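Local coordinates for brain tumor protein (Drosophila melanogaster American nodavirus, PDB 6J9R) that probably acts as a translational repressor of the TRIM family, its long helical coiled-coil domain pairing two subunits, at residues B[96-101]-B[113-118]. Numbering follows the deposited sequence.
Sequences LATCEA and LTEALL
T98 of helix 30-104 meets A116 of helix 110-128 through methyl groups: T98 CG2 lies 3.9 Å from A116 CB and equally near A116 CA. Walking along 96-101, L96 packs on I20 of the second subunit. T98 then carries the whole contact from this side. Its OG1 sits beside the backbone N (chi1 -57°), where it hydrogen-bonds to the carbonyl oxygen of K94 one turn back; this puts CG2 anti to that N and sends the methyl across the gap. Threonine thus suits a buried site, giving a methyl to the neighbour while its own helix takes up the hydroxyl. Alanine suits the facing place because its short side chain lets the CA atoms of T98 and A116 come within 6.3 Å, a close approach for two helices. At the margin, the aliphatic CG of E115 passes 4.5 Å from T98 OG1. Next along, C99 packs on R17 of the second subunit, and E100 forms a salt bridge with the same R17. The helical hairpin, folded back at the end of the long coiled-coil helix, is joined here mainly by apolar contact between T98 and A116; with no directional bond between the segments, the fit rests on the shape and closeness of the two helices.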
loop_
_atom_site.group_PDB
_atom_site.type_symbol
_atom_site.label_atom_id
_atom_site.label_comp_id
_atom_site.label_asym_id
_atom_site.label_seq_id
_atom_site.Cartn_x
_atom_site.Cartn_y
_atom_site.Cartn_z
ATOM N N LEU B 96 47.357 4.008 32.185
ATOM C CA LEU B 96 48.799 3.736 32.115
ATOM C C LEU B 96 49.621 4.633 33.012
ATOM O O LEU B 96 50.425 4.144 33.794
ATOM C CB LEU B 96 49.301 3.912 30.688
ATOM C CG LEU B 96 49.438 2.672 29.802
ATOM C CD1 LEU B 96 48.850 1.435 30.453
ATOM C CD2 LEU B 96 48.829 2.920 28.456
ATOM N N ALA B 97 49.379 5.938 32.942
ATOM C CA ALA B 97 50.145 6.885 33.743
ATOM C C ALA B 97 49.993 6.593 35.240
ATOM O O ALA B 97 50.963 6.654 35.995
ATOM C CB ALA B 97 49.713 8.312 33.429
ATOM N N THR B 98 48.786 6.226 35.655
ATOM C CA THR B 98 48.538 5.960 37.060
ATOM C C THR B 98 49.290 4.719 37.510
ATOM O O THR B 98 49.905 4.726 38.573
ATOM C CB THR B 98 47.023 5.792 37.347
ATOM O OG1 THR B 98 46.320 6.968 36.916
ATOM C CG2 THR B 98 46.790 5.559 38.835
ATOM N N CYS B 99 49.304 3.684 36.684
ATOM C CA CYS B 99 50.054 2.476 37.029
ATOM C C CYS B 99 51.553 2.789 37.178
ATOM O O CYS B 99 52.190 2.360 38.136
ATOM C CB CYS B 99 49.843 1.386 35.972
ATOM S SG CYS B 99 48.169 0.624 35.982
ATOM N N GLU B 100 52.089 3.591 36.259
ATOM C CA GLU B 100 53.493 3.984 36.293
ATOM C C GLU B 100 53.801 4.813 37.530
ATOM O O GLU B 100 54.873 4.668 38.127
ATOM C CB GLU B 100 53.852 4.786 35.031
ATOM C CG GLU B 100 53.938 3.955 33.748
ATOM C CD GLU B 100 55.097 2.960 33.771
ATOM O OE1 GLU B 100 56.180 3.317 34.265
ATOM O OE2 GLU B 100 54.934 1.815 33.298
ATOM N N ALA B 101 52.873 5.684 37.920
ATOM C CA ALA B 101 53.065 6.514 39.116
ATOM C C ALA B 101 53.058 5.622 40.361
ATOM O O ALA B 101 53.880 5.780 41.267
ATOM C CB ALA B 101 51.988 7.578 39.205
ATOM N N LEU B 113 46.226 5.899 45.260
ATOM C CA LEU B 113 45.664 4.564 45.254
ATOM C C LEU B 113 44.156 4.604 45.058
ATOM O O LEU B 113 43.598 3.713 44.430
ATOM C CB LEU B 113 46.001 3.834 46.550
ATOM C CG LEU B 113 47.433 3.422 46.841
ATOM C CD1 LEU B 113 47.545 2.987 48.297
ATOM C CD2 LEU B 113 47.831 2.298 45.922
ATOM N N THR B 114 43.505 5.630 45.602
ATOM C CA THR B 114 42.063 5.816 45.429
ATOM C C THR B 114 41.771 6.082 43.953
ATOM O O THR B 114 40.836 5.508 43.381
ATOM C CB THR B 114 41.538 6.972 46.309
ATOM O OG1 THR B 114 41.667 6.604 47.697
ATOM C CG2 THR B 114 40.077 7.263 46.015
ATOM N N GLU B 115 42.610 6.911 43.332
ATOM C CA GLU B 115 42.489 7.176 41.911
ATOM C C GLU B 115 42.671 5.897 41.084
ATOM O O GLU B 115 41.881 5.644 40.161
ATOM C CB GLU B 115 43.499 8.249 41.470
ATOM C CG GLU B 115 43.443 8.551 39.969
ATOM C CD GLU B 115 42.120 9.143 39.518
ATOM O OE1 GLU B 115 41.395 9.721 40.359
ATOM O OE2 GLU B 115 41.783 8.984 38.325
ATOM N N ALA B 116 43.674 5.084 41.427
ATOM C CA ALA B 116 43.879 3.813 40.731
ATOM C C ALA B 116 42.619 2.940 40.832
ATOM O O ALA B 116 42.175 2.360 39.844
ATOM C CB ALA B 116 45.097 3.067 41.282
ATOM N N LEU B 117 42.034 2.871 42.024
ATOM C CA LEU B 117 40.821 2.082 42.244
ATOM C C LEU B 117 39.661 2.627 41.395
ATOM O O LEU B 117 38.871 1.858 40.848
ATOM C CB LEU B 117 40.461 2.068 43.734
ATOM C CG LEU B 117 40.783 0.898 44.694
ATOM C CD1 LEU B 117 41.616 -0.211 44.095
ATOM C CD2 LEU B 117 41.415 1.383 46.000
ATOM N N LEU B 118 39.570 3.954 41.291
ATOM C CA LEU B 118 38.533 4.608 40.493
ATOM C C LEU B 118 38.700 4.293 39.001
ATOM O O LEU B 118 37.736 3.910 38.325
ATOM C CB LEU B 118 38.580 6.118 40.713
ATOM C CG LEU B 118 38.136 6.638 42.093
ATOM C CD1 LEU B 118 38.330 8.152 42.221
ATOM C CD2 LEU B 118 36.691 6.243 42.437
#